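Local coordinates for protein N-acyl-D-glutamate deacylase (Bordetella bronchiseptica, PDB 3GIP) that probably hydrolyses N-acyl-D-glutamate to D-glutamate and a carboxylate, as a zinc-dependent member of the amidohydrolase superfamily, at residues Val74-Asp78 against Leu79-Thr83; Pro311-Ser314 against Gly315-Leu318. All coordinates share one frame; numbering follows the deposited sequence.

Interaction 1 of 2, residues Val74-Asp78 against Leu79-Thr83; sequences VEKPD and LRWKT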
# COMPACT_ATOMS: atom_id res chain seq x y z
N VAL A 74 13.49 7.68 6.39
CA VAL A 74 14.39 8.54 7.14
C VAL A 74 14.19 8.30 8.64
O VAL A 74 15.15 8.30 9.42
CB VAL A 74 14.15 10.05 6.82
CG1 VAL A 74 12.74 10.46 7.22
CG2 VAL A 74 15.18 10.91 7.55
N GLU A 75 12.94 8.07 9.04
CA GLU A 75 12.61 7.84 10.45
C GLU A 75 12.97 6.45 10.99
O GLU A 75 13.60 6.34 12.05
CB GLU A 75 11.12 8.10 10.69
CG GLU A 75 10.72 9.56 10.60
CD GLU A 75 9.31 9.80 11.11
OE1 GLU A 75 8.96 9.23 12.16
OE2 GLU A 75 8.57 10.58 10.48
N LYS A 76 12.56 5.41 10.28
CA LYS A 76 12.82 4.03 10.70
C LYS A 76 13.30 3.27 9.47
O LYS A 76 12.61 2.40 8.94
CB LYS A 76 11.53 3.39 11.21
CG LYS A 76 10.78 4.23 12.24
CD LYS A 76 9.53 3.51 12.73
CE LYS A 76 8.79 4.35 13.76
NZ LYS A 76 7.58 3.65 14.28
N PRO A 77 14.53 3.57 9.01
CA PRO A 77 15.15 2.96 7.83
C PRO A 77 15.19 1.44 7.65
O PRO A 77 15.35 0.97 6.53
CB PRO A 77 16.56 3.57 7.84
CG PRO A 77 16.81 3.81 9.29
CD PRO A 77 15.50 4.39 9.75
N ASP A 78 15.05 0.68 8.73
CA ASP A 78 15.11 -0.78 8.61
C ASP A 78 14.00 -1.39 7.74
O ASP A 78 14.23 -2.38 7.04
CB ASP A 78 15.08 -1.45 9.99
CG ASP A 78 13.83 -1.11 10.77
OD1 ASP A 78 13.81 -0.05 11.43
OD2 ASP A 78 12.87 -1.90 10.72
N LEU A 79 12.81 -0.79 7.78
CA LEU A 79 11.68 -1.29 7.00
C LEU A 79 11.49 -2.80 7.18
O LEU A 79 11.01 -3.48 6.27
CB LEU A 79 11.88 -0.97 5.52
CG LEU A 79 11.40 0.39 5.01
CD1 LEU A 79 9.89 0.39 4.94
CD2 LEU A 79 11.90 1.52 5.89
N ARG A 80 11.85 -3.32 8.35
CA ARG A 80 11.74 -4.75 8.62
C ARG A 80 10.32 -5.28 8.51
O ARG A 80 10.11 -6.46 8.22
CB ARG A 80 12.32 -5.06 10.00
CG ARG A 80 12.45 -6.55 10.33
CD ARG A 80 13.53 -7.23 9.51
NE ARG A 80 13.87 -8.54 10.06
CZ ARG A 80 14.94 -9.25 9.71
NH1 ARG A 80 15.78 -8.78 8.80
NH2 ARG A 80 15.18 -10.43 10.28
N TRP A 81 9.33 -4.42 8.76
CA TRP A 81 7.94 -4.85 8.66
C TRP A 81 7.58 -5.20 7.23
O TRP A 81 6.62 -5.92 6.98
CB TRP A 81 6.99 -3.76 9.21
CG TRP A 81 7.11 -2.40 8.57
CD1 TRP A 81 6.32 -1.89 7.58
CD2 TRP A 81 8.05 -1.38 8.90
NE1 TRP A 81 6.71 -0.60 7.28
CE2 TRP A 81 7.77 -0.27 8.08
CE3 TRP A 81 9.11 -1.29 9.82
CZ2 TRP A 81 8.51 0.92 8.15
CZ3 TRP A 81 9.85 -0.11 9.88
CH2 TRP A 81 9.54 0.98 9.05
N LYS A 82 8.37 -4.70 6.28
CA LYS A 82 8.15 -4.99 4.86
C LYS A 82 8.96 -6.20 4.42
O LYS A 82 8.41 -7.17 3.89
CB LYS A 82 8.59 -3.80 3.99
CG LYS A 82 7.88 -2.49 4.24
CD LYS A 82 6.41 -2.54 3.88
CE LYS A 82 5.86 -1.13 3.80
NZ LYS A 82 4.38 -1.06 3.70
N THR A 83 10.26 -6.16 4.65
CA THR A 83 11.13 -7.25 4.23
C THR A 83 10.78 -8.60 4.85
O THR A 83 10.87 -9.63 4.18
CB THR A 83 12.61 -6.93 4.53
OG1 THR A 83 12.80 -6.86 5.95
CG2 THR A 83 13.01 -5.60 3.91
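Asp78 OD2 accepts the backbone N-H of Arg80 in a nearly straight bond, 2.9 Å from N to OD2 with 166° at the hydrogen. The donor reaches the anti side of the carboxylate and stands 32° out of its plane. Chi1 (60°) puts CG between the backbone N and the carbonyl carbon and carries the carboxylate toward this N-H, two residues along. OD2 also comes within 3.3 Å of Arg80 CB and passes obliquely by the Trp81 ring, 3.6 Å from CZ3.

Lys76 supplies the other half of the contact. Its carbonyl O closes a type I beta turn through a weak, long bond from Leu79 N (3.4 Å), and is approached by Leu79 CD2 and by Trp81 CH2, the latter at 3.4 Å. Lys76 CB rests 3.8 Å from Trp81 CH2, while the extended lysine chain leads away to bond through NZ with Pro368 O. Leu79 CA lies over one face of the indole, displaced toward its rim; NE1 of the ring bonds to Asp69.

Leu79 is the N-cap of helix 80-83, and its carbonyl O accepts from Lys82 N and Thr83 N. In sequence the helix falls between parallel barrel strands 57-64 and 87-92, and its Lys82 salt-bridges Asp64 and Asp69. The Asp78 carboxylate thus satisfies a first-turn N-H and may add a modest favourable interaction with this short helix's N-terminal end.

Interaction 2 of 2, residues Pro311-Ser314 against Gly315-Leu318; sequences PECS and GEYL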
# COMPACT_ATOMS: atom_id res chain seq x y z
N PRO A 311 -1.72 8.35 25.83
CA PRO A 311 -0.96 7.21 25.31
C PRO A 311 -1.17 5.91 26.08
O PRO A 311 -0.88 4.83 25.57
CB PRO A 311 0.48 7.71 25.36
CG PRO A 311 0.47 8.65 26.54
CD PRO A 311 -0.82 9.40 26.33
N GLU A 312 -1.67 6.02 27.30
CA GLU A 312 -1.92 4.83 28.12
C GLU A 312 -3.08 4.02 27.55
O GLU A 312 -3.20 2.82 27.80
CB GLU A 312 -2.25 5.24 29.57
CG GLU A 312 -3.65 5.86 29.76
CD GLU A 312 -3.71 7.35 29.45
OE1 GLU A 312 -2.79 7.87 28.79
OE2 GLU A 312 -4.70 7.99 29.86
N CYS A 313 -3.92 4.68 26.75
CA CYS A 313 -5.11 4.04 26.19
C CYS A 313 -4.91 3.16 24.95
O CYS A 313 -5.85 2.52 24.49
CB CYS A 313 -6.17 5.10 25.90
SG CYS A 313 -6.79 5.92 27.39
N SER A 314 -3.70 3.12 24.41
CA SER A 314 -3.46 2.27 23.25
C SER A 314 -3.82 0.84 23.62
O SER A 314 -3.43 0.36 24.69
CB SER A 314 -2.00 2.35 22.81
OG SER A 314 -1.71 3.64 22.30
N GLY A 315 -4.57 0.17 22.75
CA GLY A 315 -4.96 -1.21 23.00
C GLY A 315 -6.28 -1.38 23.73
O GLY A 315 -6.80 -2.49 23.83
N GLU A 316 -6.83 -0.27 24.22
CA GLU A 316 -8.08 -0.30 24.96
C GLU A 316 -9.31 -0.01 24.10
O GLU A 316 -9.22 0.64 23.05
CB GLU A 316 -8.02 0.70 26.12
CG GLU A 316 -6.93 0.38 27.12
CD GLU A 316 -6.83 1.38 28.27
OE1 GLU A 316 -7.60 2.36 28.30
OE2 GLU A 316 -5.97 1.17 29.15
N TYR A 317 -10.46 -0.51 24.54
CA TYR A 317 -11.73 -0.29 23.85
C TYR A 317 -12.31 1.06 24.25
O TYR A 317 -12.28 1.42 25.43
CB TYR A 317 -12.76 -1.37 24.22
CG TYR A 317 -12.49 -2.74 23.66
CD1 TYR A 317 -12.38 -2.95 22.29
CD2 TYR A 317 -12.39 -3.85 24.51
CE1 TYR A 317 -12.18 -4.22 21.76
CE2 TYR A 317 -12.18 -5.13 23.99
CZ TYR A 317 -12.08 -5.31 22.62
OH TYR A 317 -11.88 -6.57 22.11
N LEU A 318 -12.85 1.78 23.28
CA LEU A 318 -13.45 3.08 23.55
C LEU A 318 -14.54 2.98 24.62
O LEU A 318 -14.65 3.86 25.48
CB LEU A 318 -14.06 3.66 22.26
CG LEU A 318 -14.76 5.02 22.37
CD1 LEU A 318 -13.76 6.08 22.79
CD2 LEU A 318 -15.40 5.38 21.04
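With CG anti to the carbonyl carbon (chi1 -62°) and the chain extended beyond it, the side chain of Glu316 runs back alongside Cys313. The thiol of Cys313 is turned in the same sense, SG beside its backbone N, and the two groups meet with SG 3.8 Å from Glu316 OE1. This is a van der Waals approach. Further in, CB and CG of Glu316 lie against the Cys313 carbonyl, CB at 3.3 Å from its O, and the carboxylate carbon CD reaches Cys313 CA at 3.8 Å. CB, CG and CD thus lie along the cysteine backbone, and the carboxylate spans from SG to the Glu312 carbonyl, where OE2 ends near the O with no hydrogen bond between them.

What brings the two residues together is a type II beta turn from Cys313 to Glu316. Glu316 N donates to Cys313 O at 3.0 Å, with 156° at the hydrogen; the donor sits above the carbonyl plane, 36° out of it. Ser314 has the extended psi of the second turn residue. Gly315 holds the third position at positive phi, as is usual for glycine in a type II turn, and, lacking a CB, stays clear of the Ser314 carbonyl O.

Glu316 OE1 forms a salt bridge with Arg324, on the helix that starts just downstream; this probably favours the charged carboxylate. The turn follows the short 3-10 segment 311-313 and leads to Tyr317, the N-cap of helix 318-325. Gly315 and Glu316 make backbone hydrogen bonds to Ile304 of strand 303-307, and the buried Cys313 packs against Ile321, Arg324 and Trp325 of helix 318-325 and Leu336 of helix 329-336.

From the N terminus, interaction 1 comes first, where the chain leaves helix 72-75, reverses through a turn and enters helix 80-83, between strands 57-64 and 87-92. Interaction 2 follows more than two hundred residues later, after strand 303-307 and before helix 318-325. Each closes only a local loop within one continuous stretch; they are in series, neither nested nor crossing. Their centres are 25 Å apart and their nearest atoms about 12 Å, so the two do not touch. Interaction 1 joins two short helices near strand 460-463 and helix 376-391, whereas interaction 2, nearer the surface, links strand 303-307 of a three-stranded antiparallel sheet to helices 318-325 and 329-336.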